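Side-chain contacts in GH3 beta-N-acetylglucosaminidase (PDB 6K5J), which probably hydrolyses terminal, non-reducing N-acetylglucosamine residues of chitin-derived oligosaccharides and related glycans as a family 3 glycoside hydrolase: residues E65-A70 / V76-S81; G223-M228 / Q338-D343; E402-L407 / V454-I459. All coordinates share one frame; numbering follows the deposited sequence.

Interaction 1 (E65-A70 / V76-S81); sequences ELQQIA and VPLLIS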
loop_
_atom_site.group_PDB
_atom_site.type_symbol
_atom_site.label_atom_id
_atom_site.label_comp_id
_atom_site.label_asym_id
_atom_site.label_seq_id
_atom_site.Cartn_x
_atom_site.Cartn_y
_atom_site.Cartn_z
ATOM N N GLU A 65 -16.031 -4.924 19.229
ATOM C CA GLU A 65 -16.538 -3.841 20.066
ATOM C C GLU A 65 -17.184 -2.754 19.223
ATOM O O GLU A 65 -18.282 -2.283 19.537
ATOM C CB GLU A 65 -15.412 -3.245 20.923
ATOM C CG GLU A 65 -15.901 -2.126 21.867
ATOM C CD GLU A 65 -14.782 -1.422 22.630
ATOM O OE1 GLU A 65 -13.614 -1.480 22.188
ATOM O OE2 GLU A 65 -15.076 -0.798 23.678
ATOM N N LEU A 66 -16.508 -2.330 18.149
ATOM C CA LEU A 66 -17.085 -1.307 17.284
ATOM C C LEU A 66 -18.417 -1.766 16.700
ATOM O O LEU A 66 -19.374 -0.987 16.629
ATOM C CB LEU A 66 -16.102 -0.939 16.164
ATOM C CG LEU A 66 -14.822 -0.225 16.623
ATOM C CD1 LEU A 66 -13.772 -0.171 15.498
ATOM C CD2 LEU A 66 -15.118 1.195 17.154
ATOM N N GLN A 67 -18.492 -3.022 16.262
ATOM C CA GLN A 67 -19.744 -3.536 15.718
ATOM C C GLN A 67 -20.823 -3.614 16.791
ATOM O O GLN A 67 -22.004 -3.366 16.516
ATOM C CB GLN A 67 -19.507 -4.904 15.082
ATOM C CG GLN A 67 -18.529 -4.860 13.908
ATOM C CD GLN A 67 -19.122 -4.280 12.653
ATOM O OE1 GLN A 67 -20.216 -3.685 12.664
ATOM N NE2 GLN A 67 -18.395 -4.427 11.547
ATOM N N GLN A 68 -20.432 -3.948 18.019
ATOM C CA GLN A 68 -21.396 -3.999 19.112
ATOM C C GLN A 68 -21.934 -2.613 19.435
ATOM O O GLN A 68 -23.127 -2.454 19.710
ATOM C CB GLN A 68 -20.743 -4.627 20.340
ATOM C CG GLN A 68 -21.630 -4.687 21.568
ATOM C CD GLN A 68 -20.899 -5.301 22.745
ATOM O OE1 GLN A 68 -19.666 -5.390 22.742
ATOM N NE2 GLN A 68 -21.647 -5.724 23.759
ATOM N N ILE A 69 -21.064 -1.601 19.411
ATOM C CA ILE A 69 -21.500 -0.227 19.646
ATOM C C ILE A 69 -22.519 0.188 18.599
ATOM O O ILE A 69 -23.530 0.833 18.912
ATOM C CB ILE A 69 -20.282 0.720 19.663
ATOM C CG1 ILE A 69 -19.457 0.496 20.936
ATOM C CG2 ILE A 69 -20.709 2.184 19.533
ATOM C CD1 ILE A 69 -18.049 1.120 20.898
ATOM N N ALA A 70 -22.276 -0.178 17.339
ATOM C CA ALA A 70 -23.239 0.150 16.296
ATOM C C ALA A 70 -24.528 -0.643 16.478
ATOM O O ALA A 70 -25.623 -0.091 16.337
ATOM C CB ALA A 70 -22.641 -0.107 14.914
ATOM N N VAL A 76 -26.445 0.940 11.350
ATOM C CA VAL A 76 -26.083 -0.044 10.325
ATOM C C VAL A 76 -24.730 -0.657 10.675
ATOM O O VAL A 76 -23.850 0.056 11.199
ATOM C CB VAL A 76 -26.054 0.637 8.941
ATOM C CG1 VAL A 76 -25.595 -0.303 7.860
ATOM C CG2 VAL A 76 -27.438 1.194 8.607
ATOM N N PRO A 77 -24.511 -1.962 10.460
ATOM C CA PRO A 77 -23.176 -2.535 10.697
ATOM C C PRO A 77 -22.107 -1.802 9.898
ATOM O O PRO A 77 -22.377 -1.226 8.843
ATOM C CB PRO A 77 -23.317 -3.988 10.227
ATOM C CG PRO A 77 -24.777 -4.285 10.356
ATOM C CD PRO A 77 -25.490 -2.988 10.056
ATOM N N LEU A 78 -20.880 -1.831 10.417
ATOM C CA LEU A 78 -19.801 -0.995 9.898
ATOM C C LEU A 78 -18.942 -1.714 8.866
ATOM O O LEU A 78 -18.627 -2.900 9.010
ATOM C CB LEU A 78 -18.890 -0.545 11.040
ATOM C CG LEU A 78 -19.497 0.328 12.133
ATOM C CD1 LEU A 78 -18.575 0.318 13.338
ATOM C CD2 LEU A 78 -19.681 1.742 11.603
ATOM N N LEU A 79 -18.525 -0.971 7.843
ATOM C CA LEU A 79 -17.308 -1.331 7.131
ATOM C C LEU A 79 -16.098 -0.986 7.998
ATOM O O LEU A 79 -16.044 0.075 8.624
ATOM C CB LEU A 79 -17.230 -0.598 5.785
ATOM C CG LEU A 79 -18.229 -1.070 4.720
ATOM C CD1 LEU A 79 -18.338 -0.043 3.585
ATOM C CD2 LEU A 79 -17.820 -2.447 4.187
ATOM N N ILE A 80 -15.123 -1.889 8.038
ATOM C CA ILE A 80 -13.895 -1.689 8.795
ATOM C C ILE A 80 -12.745 -1.974 7.837
ATOM O O ILE A 80 -12.576 -3.114 7.380
ATOM C CB ILE A 80 -13.835 -2.580 10.044
ATOM C CG1 ILE A 80 -14.970 -2.194 11.011
ATOM C CG2 ILE A 80 -12.488 -2.450 10.753
ATOM C CD1 ILE A 80 -15.000 -2.983 12.317
ATOM N N SER A 81 -11.977 -0.939 7.508
ATOM C CA SER A 81 -10.960 -1.010 6.468
ATOM C C SER A 81 -9.570 -0.734 7.043
ATOM O O SER A 81 -9.410 -0.476 8.240
ATOM C CB SER A 81 -11.267 -0.032 5.335
ATOM O OG SER A 81 -10.526 -0.403 4.164
#

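Interaction 2 (G223-M228 / Q338-D343); sequences GVDAVM and QRRAVD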
loop_
_atom_site.group_PDB
_atom_site.type_symbol
_atom_site.label_atom_id
_atom_site.label_comp_id
_atom_site.label_asym_id
_atom_site.label_seq_id
_atom_site.Cartn_x
_atom_site.Cartn_y
_atom_site.Cartn_z
ATOM N N GLY A 223 -15.614 -7.970 -11.408
ATOM C CA GLY A 223 -16.337 -7.773 -10.169
ATOM C C GLY A 223 -15.435 -7.304 -9.049
ATOM O O GLY A 223 -14.693 -8.109 -8.478
ATOM N N VAL A 224 -15.462 -6.007 -8.736
ATOM C CA VAL A 224 -14.656 -5.458 -7.647
ATOM C C VAL A 224 -15.561 -4.643 -6.726
ATOM O O VAL A 224 -16.405 -3.866 -7.186
ATOM C CB VAL A 224 -13.473 -4.611 -8.170
ATOM C CG1 VAL A 224 -13.963 -3.412 -8.984
ATOM C CG2 VAL A 224 -12.563 -4.169 -7.001
ATOM N N ASP A 225 -15.384 -4.828 -5.417
ATOM C CA ASP A 225 -16.312 -4.253 -4.447
ATOM C C ASP A 225 -16.218 -2.737 -4.380
ATOM O O ASP A 225 -17.230 -2.074 -4.131
ATOM C CB ASP A 225 -16.058 -4.836 -3.056
ATOM C CG ASP A 225 -16.630 -6.231 -2.893
ATOM O OD1 ASP A 225 -17.396 -6.681 -3.779
ATOM O OD2 ASP A 225 -16.309 -6.874 -1.882
ATOM N N ALA A 226 -15.028 -2.168 -4.578
ATOM C CA ALA A 226 -14.864 -0.730 -4.416
ATOM C C ALA A 226 -13.708 -0.246 -5.277
ATOM O O ALA A 226 -12.825 -1.016 -5.660
ATOM C CB ALA A 226 -14.655 -0.353 -2.936
ATOM N N VAL A 227 -13.768 1.044 -5.622
ATOM C CA VAL A 227 -12.730 1.763 -6.354
ATOM C C VAL A 227 -12.422 3.039 -5.567
ATOM O O VAL A 227 -13.343 3.776 -5.195
ATOM C CB VAL A 227 -13.185 2.096 -7.794
ATOM C CG1 VAL A 227 -12.147 2.954 -8.539
ATOM C CG2 VAL A 227 -13.490 0.813 -8.588
ATOM N N MET A 228 -11.137 3.291 -5.299
ATOM C CA MET A 228 -10.703 4.533 -4.664
ATOM C C MET A 228 -10.106 5.474 -5.704
ATOM O O MET A 228 -9.352 5.047 -6.583
ATOM C CB MET A 228 -9.674 4.265 -3.555
ATOM C CG MET A 228 -9.018 5.536 -2.985
ATOM S SD MET A 228 -7.778 5.177 -1.708
ATOM C CE MET A 228 -8.821 4.696 -0.334
ATOM N N GLN A 338 -24.135 -5.947 2.903
ATOM C CA GLN A 338 -24.839 -7.224 2.890
ATOM C C GLN A 338 -23.996 -8.313 2.236
ATOM O O GLN A 338 -23.962 -9.454 2.715
ATOM C CB GLN A 338 -26.169 -7.079 2.154
ATOM C CG GLN A 338 -26.947 -8.384 2.099
ATOM C CD GLN A 338 -28.144 -8.320 1.179
ATOM O OE1 GLN A 338 -28.470 -7.261 0.636
ATOM N NE2 GLN A 338 -28.812 -9.459 0.996
ATOM N N ARG A 339 -23.305 -7.970 1.146
ATOM C CA ARG A 339 -22.573 -8.952 0.347
ATOM C C ARG A 339 -21.399 -9.544 1.105
ATOM O O ARG A 339 -21.038 -10.709 0.884
ATOM C CB ARG A 339 -22.079 -8.302 -0.937
ATOM C CG ARG A 339 -21.677 -9.273 -2.010
ATOM C CD ARG A 339 -21.830 -8.623 -3.360
ATOM N NE ARG A 339 -20.790 -7.630 -3.553
ATOM C CZ ARG A 339 -21.010 -6.352 -3.843
ATOM N NH1 ARG A 339 -22.248 -5.884 -3.986
ATOM N NH2 ARG A 339 -19.983 -5.538 -3.988
ATOM N N ARG A 340 -20.781 -8.765 1.982
ATOM C CA ARG A 340 -19.660 -9.240 2.770
ATOM C C ARG A 340 -20.097 -9.708 4.147
ATOM O O ARG A 340 -19.241 -9.951 5.004
ATOM C CB ARG A 340 -18.589 -8.147 2.876
ATOM C CG ARG A 340 -17.874 -7.861 1.545
ATOM C CD ARG A 340 -17.330 -9.141 0.889
ATOM N NE ARG A 340 -17.119 -8.958 -0.543
ATOM C CZ ARG A 340 -17.236 -9.920 -1.449
ATOM N NH1 ARG A 340 -17.562 -11.150 -1.077
ATOM N NH2 ARG A 340 -17.043 -9.651 -2.731
ATOM N N ALA A 341 -21.407 -9.847 4.371
ATOM C CA ALA A 341 -21.961 -10.316 5.644
ATOM C C ALA A 341 -21.259 -9.653 6.826
ATOM O O ALA A 341 -20.764 -10.315 7.744
ATOM C CB ALA A 341 -21.882 -11.842 5.749
ATOM N N VAL A 342 -21.194 -8.318 6.783
ATOM C CA VAL A 342 -20.461 -7.583 7.808
ATOM C C VAL A 342 -21.127 -7.670 9.169
ATOM O O VAL A 342 -20.495 -7.353 10.181
ATOM C CB VAL A 342 -20.264 -6.109 7.393
ATOM C CG1 VAL A 342 -19.584 -6.031 6.019
ATOM C CG2 VAL A 342 -21.591 -5.353 7.396
ATOM N N ASP A 343 -22.380 -8.110 9.228
ATOM C CA ASP A 343 -23.039 -8.318 10.510
ATOM C C ASP A 343 -22.722 -9.681 11.121
ATOM O O ASP A 343 -23.162 -9.956 12.245
ATOM C CB ASP A 343 -24.553 -8.147 10.353
ATOM C CG ASP A 343 -25.153 -9.109 9.334
ATOM O OD1 ASP A 343 -24.459 -9.472 8.358
ATOM O OD2 ASP A 343 -26.322 -9.513 9.516
HETATM O O HOH W 1 -19.780 -3.011 -4.584
#

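Interaction 3 (E402-L407 / V454-I459); sequences EVDEVL and VSYNAI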
loop_
_atom_site.group_PDB
_atom_site.type_symbol
_atom_site.label_atom_id
_atom_site.label_comp_id
_atom_site.label_asym_id
_atom_site.label_seq_id
_atom_site.Cartn_x
_atom_site.Cartn_y
_atom_site.Cartn_z
ATOM N N GLU A 402 3.296 7.689 6.049
ATOM C CA GLU A 402 2.430 6.535 5.837
ATOM C C GLU A 402 2.791 5.751 4.580
ATOM O O GLU A 402 2.391 4.585 4.459
ATOM C CB GLU A 402 0.971 6.982 5.782
ATOM C CG GLU A 402 0.375 7.333 7.134
ATOM C CD GLU A 402 -0.974 8.024 7.006
ATOM O OE1 GLU A 402 -1.028 9.275 6.933
ATOM O OE2 GLU A 402 -1.984 7.308 6.956
ATOM N N VAL A 403 3.529 6.364 3.647
ATOM C CA VAL A 403 4.083 5.618 2.519
ATOM C C VAL A 403 5.375 4.920 2.930
ATOM O O VAL A 403 5.617 3.761 2.564
ATOM C CB VAL A 403 4.312 6.543 1.304
ATOM C CG1 VAL A 403 4.468 5.722 0.025
ATOM C CG2 VAL A 403 3.182 7.550 1.154
ATOM N N ASP A 404 6.212 5.609 3.706
ATOM C CA ASP A 404 7.510 5.106 4.151
ATOM C C ASP A 404 7.535 5.159 5.679
ATOM O O ASP A 404 7.942 6.159 6.277
ATOM C CB ASP A 404 8.640 5.925 3.535
ATOM C CG ASP A 404 9.767 5.061 3.030
ATOM O OD1 ASP A 404 10.077 4.047 3.698
ATOM O OD2 ASP A 404 10.335 5.387 1.966
ATOM N N GLU A 405 7.110 4.069 6.310
ATOM C CA GLU A 405 6.898 4.046 7.750
ATOM C C GLU A 405 8.148 3.586 8.491
ATOM O O GLU A 405 8.978 2.844 7.954
ATOM C CB GLU A 405 5.719 3.131 8.096
ATOM C CG GLU A 405 5.345 3.100 9.573
ATOM C CD GLU A 405 4.906 4.463 10.099
ATOM O OE1 GLU A 405 3.679 4.702 10.188
ATOM O OE2 GLU A 405 5.787 5.292 10.431
ATOM N N VAL A 406 8.286 4.065 9.727
ATOM C CA VAL A 406 9.226 3.482 10.681
ATOM C C VAL A 406 8.713 2.090 11.033
ATOM O O VAL A 406 7.722 1.939 11.756
ATOM C CB VAL A 406 9.384 4.351 11.932
ATOM C CG1 VAL A 406 10.350 3.683 12.900
ATOM C CG2 VAL A 406 9.868 5.751 11.548
ATOM N N LEU A 407 9.388 1.071 10.512
ATOM C CA LEU A 407 8.893 -0.301 10.530
ATOM C C LEU A 407 10.098 -1.206 10.728
ATOM O O LEU A 407 10.701 -1.686 9.758
ATOM C CB LEU A 407 8.146 -0.627 9.236
ATOM C CG LEU A 407 7.480 -1.991 9.072
ATOM C CD1 LEU A 407 6.988 -2.465 10.419
ATOM C CD2 LEU A 407 6.337 -1.896 8.066
ATOM N N VAL A 454 22.593 -3.170 1.466
ATOM C CA VAL A 454 21.167 -3.159 1.174
ATOM C C VAL A 454 20.774 -1.694 1.009
ATOM O O VAL A 454 20.862 -0.908 1.956
ATOM C CB VAL A 454 20.362 -3.851 2.278
ATOM C CG1 VAL A 454 18.881 -3.771 1.969
ATOM C CG2 VAL A 454 20.778 -5.312 2.403
ATOM N N SER A 455 20.393 -1.305 -0.208
ATOM C CA SER A 455 19.966 0.067 -0.430
ATOM C C SER A 455 18.459 0.193 -0.206
ATOM O O SER A 455 17.706 -0.781 -0.258
ATOM C CB SER A 455 20.354 0.556 -1.834
ATOM O OG SER A 455 19.597 -0.066 -2.862
ATOM N N TYR A 456 18.029 1.419 0.077
ATOM C CA TYR A 456 16.626 1.683 0.389
ATOM C C TYR A 456 16.307 3.064 -0.178
ATOM O O TYR A 456 16.604 4.083 0.451
ATOM C CB TYR A 456 16.380 1.595 1.892
ATOM C CG TYR A 456 14.930 1.692 2.324
ATOM C CD1 TYR A 456 14.243 2.896 2.259
ATOM C CD2 TYR A 456 14.255 0.582 2.822
ATOM C CE1 TYR A 456 12.914 2.990 2.659
ATOM C CE2 TYR A 456 12.930 0.672 3.235
ATOM C CZ TYR A 456 12.271 1.873 3.152
ATOM O OH TYR A 456 10.960 1.961 3.561
ATOM N N ASN A 457 15.742 3.083 -1.384
ATOM C CA ASN A 457 15.471 4.317 -2.121
ATOM C C ASN A 457 16.689 5.244 -2.125
ATOM O O ASN A 457 16.585 6.451 -1.903
ATOM C CB ASN A 457 14.232 5.023 -1.562
ATOM C CG ASN A 457 12.942 4.350 -2.003
ATOM O OD1 ASN A 457 12.966 3.382 -2.767
ATOM N ND2 ASN A 457 11.815 4.851 -1.520
ATOM N N ALA A 458 17.857 4.657 -2.412
ATOM C CA ALA A 458 19.074 5.443 -2.620
ATOM C C ALA A 458 18.894 6.495 -3.712
ATOM O O ALA A 458 19.564 7.538 -3.691
ATOM C CB ALA A 458 20.236 4.510 -2.976
ATOM N N ILE A 459 18.011 6.236 -4.680
ATOM C CA ILE A 459 17.708 7.214 -5.721
ATOM C C ILE A 459 17.124 8.507 -5.148
ATOM O O ILE A 459 17.237 9.567 -5.772
ATOM C CB ILE A 459 16.759 6.589 -6.766
ATOM C CG1 ILE A 459 16.512 7.574 -7.914
ATOM C CG2 ILE A 459 15.427 6.178 -6.111
ATOM C CD1 ILE A 459 16.445 6.965 -9.263
HETATM O O HOH W 2 12.372 7.155 0.373
HETATM O O HOH W 3 9.691 0.928 5.852
#

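Interaction 1 (E65-A70 / V76-S81)
Gln-67 and Pro-77 mark the closest backbone approach, 6.2 Å between their CA atoms, where helix 56-72 passes over the chain leading into strand 79-81. This is the return half of a beta-alpha-beta unit, strand 45-47, helix 56-72, strand 79-81, in the TIM-barrel-type domain of the family.

Gln-67 does the polar work. Its side chain is bent about CB-CG (chi2 -75°), which brings the amide onto the backbone of Leu-78. OE1 of Gln-67 takes the N-H of Leu-78 at 3.0 Å, almost straight at 177°. NE2 of Gln-67 gives a hydrogen to Leu-78 O, also at 3.0 Å, with more bend at 155°. The amide thus pairs with the N-H and the C=O of one residue, much as a neighbouring strand would. Two bonds to one residue fix the flip of the amide. They also tie the helix to a peptide that lies before the strand proper.

Around it the contact is mostly carbon packing, partly against the polar atoms Leu-66 O and Gln-67 NE2. Leu-78 points its side chain toward the helix. Leu-78 CD1 reaches Leu-66 O at 3.6 Å and lies 4.0 Å from Leu-66 CB. Further along the helix, Ala-70 CB rests 4.2 Å from Leu-78 CG. Further along the strand, Ile-80 CD1 comes to 3.8 Å from Gln-67 NE2 and just touches Leu-66 CD1.

Leu-78 O has a second donor, ND2 of Asn-131; OD1 of the same residue takes the N-H of Ile-80. Leu-66 and Ala-70 also pack on Ile-38 of helix 32-39. Strand 79-81 pairs with strand 45-47, the Leu-79 side chain touches Met-22 of strand 21-23, and Val-76 meets Leu-334 of helix 323-339.

Interaction 2 (G223-M228 / Q338-D343)
Asp-225 receives Arg-339 and Arg-340 together in a salt-bridge network. It joins the turn before strand 226-229 of the barrel-type domain to the end of helix 323-339. That helix closes in a Schellman motif. Ala-341, with positive phi, is the C-prime residue; Ala-341 N bonds to Gln-338 O while Val-342 N bonds to Lys-337 O.

The tight part lies between Asp-225 and Arg-340. The arginine comes side-on. Arg-340 NE meets Asp-225 OD2 at 2.6 Å, on the syn lone pair. Arg-340 NH2 reaches both oxygens, Asp-225 OD2 at 3.0 Å and Asp-225 OD1 at 3.2 Å. The planes of carboxylate and guanidinium are turned 37° apart, so the grip is twisted rather than flat. A bend at chi2 (-52°) swings the Arg-340 chain round to present this edge. Asp-225 is buried, and Gln-173 of helix 158-174 bonds Asp-225 N through OE1 and touches Arg-340.

Arg-339 forms the looser side. It is largely exposed and offers a single nitrogen. Arg-339 NH2 bonds to Asp-225 OD1 at 2.8 Å and nearly straight (174°), yet it comes from above the carboxylate plane. OD1 is therefore held by both arginines. With an asparagine here the negative charge is gone, and the two neighbouring guanidinium groups would probably lose their shared counter-ion, with Arg-339 likely to swing out into solvent.

A water also bridges Arg-339 and Asp-225. It lies at the edge of the Arg-339 guanidinium, in its plane. It accepts from Arg-339 NH2 at 2.6 Å and donates to Asp-225 O at 2.8 Å, so this nitrogen bonds the side chain of Asp-225 directly and its backbone O through the water.

Interaction 3 (E402-L407 / V454-I459)
Asp-404 faces Tyr-456 and Asn-457, linking the loop after strand 390-396 to the turn that follows strand 450-455 of the second, alpha/beta domain. The loop lies between the domains: Glu-402 touches Phe-49 and Val-403 touches His-195 of the barrel-type domain. From CA, the CB of Asp-404 points at the turn. With chi1 at -136°, off the staggered positions, Asp-404 CG sits in the plane of the Tyr-456 ring, at its edge, 3.8 Å from Tyr-456 CE1. The carboxylate is rotated 36° against the ring.

OD1 of Asp-404 forms a salt bridge with Arg-485 NH1. The same nitrogen bonds Tyr-456 OH. OD1 and Tyr-456 OH are modelled too close, so their contact is doubtful. Asp-404 OD2 lies 3.6 Å from Tyr-456 CE1. Asn-457 ND2 is too far from Asp-404 OD2 for a direct bond, and a water fills the step: it donates to Asp-404 OD2 at 3.1 Å and accepts from Asn-457 ND2 at 3.0 Å. OD1 of Asn-457 takes the N-H of Asn-486.

Tyr-456 reaches the loop because its CG stands anti to the backbone N (chi1 -173°). A second water lies 2.8 Å from Tyr-456 OH and donates to Glu-405 O at 2.9 Å.

In the fold
Interactions 1 and 2 are neighbours in the barrel-type domain, with centres 15 Å apart. They touch directly: Pro-77 CB packs against Val-342 CG2 at 3.6 Å, just beyond the end of helix 323-339. Interaction 3 lies on the opposite side of the chain's centre, with its 454-459 half in the second domain. Its centre is 34 Å from that of interaction 1 and 32 Å from that of interaction 2. A bound NAG touches Met-228 of interaction 2, at the far end of 223-228 from the salt bridges. In interaction 1 the side chain of Ile-80 is about 13 Å from a bound NAG. In interaction 3 the side chain of Asp-404 is about 11 Å from a bound NAG.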